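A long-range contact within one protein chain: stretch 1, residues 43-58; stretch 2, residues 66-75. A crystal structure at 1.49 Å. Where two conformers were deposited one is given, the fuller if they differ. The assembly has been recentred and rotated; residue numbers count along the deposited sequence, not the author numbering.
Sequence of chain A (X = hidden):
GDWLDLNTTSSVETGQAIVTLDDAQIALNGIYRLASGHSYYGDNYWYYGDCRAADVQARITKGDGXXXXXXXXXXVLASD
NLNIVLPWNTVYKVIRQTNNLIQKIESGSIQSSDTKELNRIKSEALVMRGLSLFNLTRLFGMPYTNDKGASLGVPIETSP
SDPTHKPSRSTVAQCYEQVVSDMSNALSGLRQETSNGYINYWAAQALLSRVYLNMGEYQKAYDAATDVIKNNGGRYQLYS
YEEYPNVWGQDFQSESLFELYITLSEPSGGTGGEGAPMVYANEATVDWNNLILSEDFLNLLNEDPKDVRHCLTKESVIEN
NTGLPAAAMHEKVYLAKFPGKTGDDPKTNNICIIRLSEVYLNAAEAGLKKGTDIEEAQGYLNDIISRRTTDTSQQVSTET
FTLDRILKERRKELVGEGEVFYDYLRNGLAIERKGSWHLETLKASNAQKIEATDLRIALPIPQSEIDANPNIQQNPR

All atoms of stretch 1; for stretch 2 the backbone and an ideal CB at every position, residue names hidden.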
# COMPACT_ATOMS: atom_id res chain seq x y z
N ASP A 43 -3.12 -9.50 -1.38
CA ASP A 43 -4.40 -9.26 -0.67
C ASP A 43 -4.22 -8.44 0.60
O ASP A 43 -4.52 -7.24 0.56
CB ASP A 43 -5.19 -10.56 -0.49
CG ASP A 43 -4.28 -11.75 -0.25
OD1 ASP A 43 -3.39 -11.61 0.59
OD2 ASP A 43 -4.49 -12.81 -0.87
N ASN A 44 -3.76 -9.03 1.70
CA ASN A 44 -3.83 -8.32 2.97
C ASN A 44 -3.14 -6.95 2.96
O ASN A 44 -3.75 -5.97 3.42
CB ASN A 44 -3.28 -9.19 4.10
CG ASN A 44 -4.11 -10.42 4.29
OD1 ASN A 44 -4.04 -11.36 3.49
ND2 ASN A 44 -4.91 -10.46 5.39
N TYR A 45 -1.93 -6.85 2.41
CA TYR A 45 -1.22 -5.57 2.42
C TYR A 45 -1.70 -4.61 1.30
O TYR A 45 -1.28 -3.44 1.25
CB TYR A 45 0.29 -5.76 2.37
CG TYR A 45 0.86 -6.35 3.65
CD1 TYR A 45 0.85 -7.71 3.89
CD2 TYR A 45 1.42 -5.53 4.61
CE1 TYR A 45 1.39 -8.25 5.04
CE2 TYR A 45 1.97 -6.07 5.78
CZ TYR A 45 1.96 -7.41 5.97
OH TYR A 45 2.51 -7.95 7.11
N TRP A 46 -2.52 -5.13 0.40
CA TRP A 46 -3.12 -4.32 -0.66
C TRP A 46 -4.33 -3.60 -0.09
O TRP A 46 -4.40 -2.36 -0.13
CB TRP A 46 -3.46 -5.22 -1.85
CG TRP A 46 -3.85 -4.51 -3.11
CD1 TRP A 46 -4.32 -3.25 -3.24
CD2 TRP A 46 -3.85 -5.10 -4.42
NE1 TRP A 46 -4.59 -3.00 -4.59
CE2 TRP A 46 -4.32 -4.13 -5.32
CE3 TRP A 46 -3.49 -6.36 -4.93
CZ2 TRP A 46 -4.42 -4.37 -6.70
CZ3 TRP A 46 -3.60 -6.60 -6.30
CH2 TRP A 46 -4.06 -5.62 -7.16
N TYR A 47 -5.28 -4.33 0.47
CA TYR A 47 -6.54 -3.71 0.87
C TYR A 47 -6.61 -3.24 2.31
O TYR A 47 -7.54 -2.50 2.67
CB TYR A 47 -7.75 -4.56 0.48
CG TYR A 47 -7.79 -5.97 1.02
CD1 TYR A 47 -7.80 -6.23 2.40
CD2 TYR A 47 -7.93 -7.05 0.18
CE1 TYR A 47 -7.86 -7.55 2.90
CE2 TYR A 47 -8.00 -8.34 0.64
CZ TYR A 47 -7.96 -8.59 2.01
OH TYR A 47 -8.04 -9.90 2.47
N TYR A 48 -5.63 -3.59 3.17
CA TYR A 48 -5.63 -3.11 4.56
C TYR A 48 -5.77 -1.60 4.66
O TYR A 48 -6.65 -1.11 5.38
CB TYR A 48 -4.38 -3.60 5.29
CG TYR A 48 -4.26 -3.13 6.73
CD1 TYR A 48 -4.97 -3.73 7.75
CD2 TYR A 48 -3.44 -2.05 7.08
CE1 TYR A 48 -4.84 -3.32 9.06
CE2 TYR A 48 -3.31 -1.63 8.39
CZ TYR A 48 -4.03 -2.26 9.37
OH TYR A 48 -3.92 -1.87 10.68
N GLY A 49 -4.98 -0.87 3.89
CA GLY A 49 -4.95 0.58 3.98
C GLY A 49 -6.15 1.26 3.37
O GLY A 49 -6.27 2.48 3.46
N ASP A 50 -7.05 0.51 2.75
CA ASP A 50 -8.34 1.03 2.32
C ASP A 50 -9.46 0.67 3.30
O ASP A 50 -10.16 1.56 3.78
CB ASP A 50 -8.62 0.53 0.92
CG ASP A 50 -7.66 1.12 -0.08
OD1 ASP A 50 -7.79 2.35 -0.33
OD2 ASP A 50 -6.81 0.38 -0.58
N CYS A 51 -9.61 -0.58 3.65
CA CYS A 51 -10.74 -0.96 4.51
C CYS A 51 -10.65 -0.46 5.94
O CYS A 51 -11.66 -0.47 6.68
CB CYS A 51 -11.04 -2.48 4.48
SG CYS A 51 -9.79 -3.50 5.27
N ARG A 52 -9.47 -0.00 6.36
CA ARG A 52 -9.28 0.58 7.68
C ARG A 52 -9.69 2.05 7.74
O ARG A 52 -9.81 2.61 8.84
CB ARG A 52 -7.82 0.41 8.14
CG ARG A 52 -7.38 -1.02 8.32
CD ARG A 52 -7.85 -1.60 9.63
NE ARG A 52 -6.92 -1.24 10.71
CZ ARG A 52 -6.98 -1.75 11.93
NH1 ARG A 52 -7.97 -2.55 12.27
NH2 ARG A 52 -6.01 -1.47 12.80
N ALA A 53 -9.90 2.68 6.58
CA ALA A 53 -10.29 4.09 6.50
C ALA A 53 -11.81 4.15 6.26
O ALA A 53 -12.55 3.36 6.86
CB ALA A 53 -9.46 4.87 5.45
N ALA A 54 -12.31 5.13 5.50
CA ALA A 54 -13.75 5.39 5.43
C ALA A 54 -14.40 5.24 4.06
O ALA A 54 -15.63 5.37 3.97
CB ALA A 54 -14.05 6.82 5.96
N ASP A 55 -13.57 5.02 3.04
CA ASP A 55 -13.99 5.03 1.64
C ASP A 55 -14.28 3.66 1.06
O ASP A 55 -15.06 3.55 0.10
CB ASP A 55 -12.96 5.76 0.79
CG ASP A 55 -12.90 7.24 1.09
OD1 ASP A 55 -13.98 7.85 1.29
OD2 ASP A 55 -11.78 7.78 1.12
N VAL A 56 -13.59 2.63 1.57
CA VAL A 56 -13.76 1.25 1.11
C VAL A 56 -14.17 0.47 2.34
O VAL A 56 -13.51 0.53 3.39
CB VAL A 56 -12.48 0.68 0.49
CG1 VAL A 56 -12.71 -0.78 0.15
CG2 VAL A 56 -12.03 1.47 -0.75
N GLN A 57 -15.30 -0.23 2.25
CA GLN A 57 -15.85 -0.97 3.39
C GLN A 57 -16.03 -2.44 3.03
O GLN A 57 -16.06 -2.81 1.87
CB GLN A 57 -17.20 -0.38 3.81
CG GLN A 57 -18.23 -0.33 2.70
CD GLN A 57 -19.59 0.02 3.21
OE1 GLN A 57 -20.01 1.19 3.29
NE2 GLN A 57 -20.33 -1.01 3.60
N ALA A 58 -16.17 -3.28 4.05
CA ALA A 58 -16.70 -4.63 3.79
C ALA A 58 -18.10 -4.53 3.22
O ALA A 58 -18.90 -3.66 3.62
CB ALA A 58 -16.70 -5.48 5.09
N UNK A 66 -11.77 -14.57 8.57
CA UNK A 66 -12.32 -14.44 7.22
C UNK A 66 -12.00 -13.05 6.68
O UNK A 66 -11.51 -12.18 7.41
CB UNK A 66 -13.83 -14.69 7.21
N UNK A 67 -12.25 -12.83 5.41
CA UNK A 67 -11.65 -11.69 4.73
C UNK A 67 -12.33 -10.36 5.02
O UNK A 67 -13.58 -10.27 5.12
CB UNK A 67 -11.66 -11.94 3.22
N UNK A 68 -11.48 -9.36 5.20
CA UNK A 68 -11.80 -7.94 5.25
C UNK A 68 -12.45 -7.48 6.56
O UNK A 68 -11.96 -6.53 7.23
CB UNK A 68 -12.73 -7.60 4.08
N UNK A 69 -13.53 -8.11 6.95
CA UNK A 69 -14.33 -7.58 8.03
C UNK A 69 -13.59 -7.42 9.38
O UNK A 69 -13.87 -6.46 10.08
CB UNK A 69 -15.54 -8.49 8.22
N UNK A 70 -12.71 -8.35 9.77
CA UNK A 70 -12.04 -8.12 11.05
C UNK A 70 -11.15 -6.89 11.07
O UNK A 70 -10.97 -6.29 12.14
CB UNK A 70 -11.20 -9.35 11.42
N UNK A 71 -10.55 -6.53 9.93
CA UNK A 71 -9.83 -5.26 9.80
C UNK A 71 -10.80 -4.07 9.85
O UNK A 71 -10.64 -3.12 10.64
CB UNK A 71 -9.03 -5.23 8.50
N UNK A 72 -11.79 -4.11 8.98
CA UNK A 72 -12.78 -3.03 8.85
C UNK A 72 -13.47 -2.71 10.16
O UNK A 72 -13.73 -1.54 10.46
CB UNK A 72 -13.83 -3.40 7.80
N UNK A 73 -13.80 -3.74 10.94
CA UNK A 73 -14.50 -3.62 12.22
C UNK A 73 -13.57 -3.37 13.41
O UNK A 73 -14.04 -3.24 14.54
CB UNK A 73 -15.31 -4.89 12.48
N UNK A 74 -12.25 -3.36 13.18
CA UNK A 74 -11.28 -3.12 14.27
C UNK A 74 -11.47 -4.08 15.42
O UNK A 74 -11.34 -3.74 16.60
CB UNK A 74 -11.40 -1.68 14.79
N UNK A 75 -11.75 -5.34 15.10
CA UNK A 75 -11.94 -6.35 16.12
C UNK A 75 -11.07 -7.62 15.93
O UNK A 75 -11.21 -8.58 16.69
CB UNK A 75 -13.42 -6.74 16.15

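Position 66 has nothing of stretch 1 within 5.5 Å of its ideal CB, so the contact sets no demand; it is Lys 66, whose side chain reaches partners elsewhere.

At position 67 the ideal CB lies 4.2 Å from Tyr 47 OH, and many types would do. Arg 67 brushes Tyr 47 OH with its CB (4.1 Å) and leads its guanidinium away.

Position 68 precedes a helix and has positive phi (76°), which favours Gly, Asn or Asp. Yet its CB is near Ala 58 CB, Tyr 47 CE1 and Cys 51 SG, an apolar setting that would reward a compact hydrocarbon. Val 68 follows the second cue: CG2 sits over the Tyr 47 ring, 4.2 Å from its centroid, while CG1 lies 3.9 Å from both Cys 51 CB and Ala 58 CB. A water bridges Val 68 N and Tyr 47 OH, 2.8 Å from each.

At position 69 the ideal CB lies 4.5 Å from Ala 58 CB; a small residue would suit, though others could. Ser 69 touches Ala 58 through CB. Position 70 points away, and the first turn of a helix tolerates proline; Pro 70 is found.

Position 71 points toward stretch 1, its ideal CB 3.7 Å from Cys 51 SG, facing a hollow lined by Asn 44, Tyr 47, Tyr 48 and Cys 51. A long or aromatic side chain could fill it, and a polar tip could meet the amide of Asn 44. Tyr 71 does both: its ring receives the edge of Tyr 48 on its face (planes at 83°), and its OH accepts a hydrogen bond from Asn 44 ND2 (2.9 Å).

At position 72 the CB is 3.8 Å from Cys 51 O and 4.4 Å from Ala 58 N, beside the backbone of 57-58, where a flat ring could lie along the chain. Tyr 72 does so: one ring face covers Gln 57 C and Ala 58 N, with CE1 3.4 Å from Gln 57 CB and CD2 3.7 Å from Ala 58 CB.

At position 74 phi is positive (55°), closing the helix in a Schellman motif, where glycine or asparagine is common. The guanidinium of Arg 52 nearby, however, also invites an acid or an aromatic face. Tyr 74 stacks flat on it (centres 3.8 Å apart, planes at 10°), and its OH donates to Arg 52 O (2.7 Å). Arg 52 NH1 in turn bonds Tyr 71 O (3.2 Å).

Positions 73 and 75 point away; they are Glu 73 and Asn 75, joined by a hydrogen bond from Asn 75 ND2 to Glu 73 OE1 (3.0 Å).

Stretch 2 66-75: KRVSPYYEYN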
# COMPACT_ATOMS: atom_id res chain seq x y z
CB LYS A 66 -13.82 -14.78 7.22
CG LYS A 66 -14.13 -16.24 7.61
CD LYS A 66 -13.81 -17.25 6.49
CE LYS A 66 -14.01 -18.70 6.91
NZ LYS A 66 -12.80 -19.19 7.63
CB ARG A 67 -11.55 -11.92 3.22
CG ARG A 67 -12.84 -11.85 2.44
CD ARG A 67 -12.61 -12.14 0.92
NE ARG A 67 -12.36 -13.56 0.76
CZ ARG A 67 -13.26 -14.51 0.56
NH1 ARG A 67 -14.54 -14.21 0.29
NH2 ARG A 67 -12.90 -15.78 0.60
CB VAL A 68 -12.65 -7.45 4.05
CG1 VAL A 68 -12.91 -5.92 4.18
CG2 VAL A 68 -11.95 -7.73 2.70
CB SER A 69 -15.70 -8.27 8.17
OG SER A 69 -15.62 -9.64 8.52
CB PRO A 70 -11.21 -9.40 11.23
CG PRO A 70 -11.98 -10.46 10.43
CD PRO A 70 -12.40 -9.69 9.23
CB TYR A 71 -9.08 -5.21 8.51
CG TYR A 71 -7.92 -6.16 8.34
CD1 TYR A 71 -7.08 -6.51 9.38
CD2 TYR A 71 -7.59 -6.63 7.09
CE1 TYR A 71 -5.96 -7.34 9.16
CE2 TYR A 71 -6.48 -7.46 6.86
CZ TYR A 71 -5.67 -7.80 7.88
OH TYR A 71 -4.61 -8.62 7.63
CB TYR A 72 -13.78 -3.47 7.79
CG TYR A 72 -15.03 -2.64 7.64
CD1 TYR A 72 -15.00 -1.34 7.14
CD2 TYR A 72 -16.25 -3.17 7.96
CE1 TYR A 72 -16.17 -0.62 6.99
CE2 TYR A 72 -17.43 -2.46 7.79
CZ TYR A 72 -17.38 -1.19 7.31
OH TYR A 72 -18.56 -0.49 7.13
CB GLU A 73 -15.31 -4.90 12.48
CG GLU A 73 -16.40 -5.10 11.43
CD GLU A 73 -17.02 -6.49 11.44
OE1 GLU A 73 -16.66 -7.35 12.26
OE2 GLU A 73 -17.91 -6.71 10.56
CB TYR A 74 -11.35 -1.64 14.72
CG TYR A 74 -10.65 -0.69 13.76
CD1 TYR A 74 -11.25 -0.28 12.58
CD2 TYR A 74 -9.43 -0.14 14.09
CE1 TYR A 74 -10.61 0.58 11.72
CE2 TYR A 74 -8.80 0.73 13.26
CZ TYR A 74 -9.39 1.11 12.06
OH TYR A 74 -8.74 1.98 11.21
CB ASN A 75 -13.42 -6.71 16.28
CG ASN A 75 -14.03 -7.28 15.03
OD1 ASN A 75 -13.31 -7.76 14.16
ND2 ASN A 75 -15.35 -7.20 14.92
O HOH W 1 -8.74 -9.78 5.14
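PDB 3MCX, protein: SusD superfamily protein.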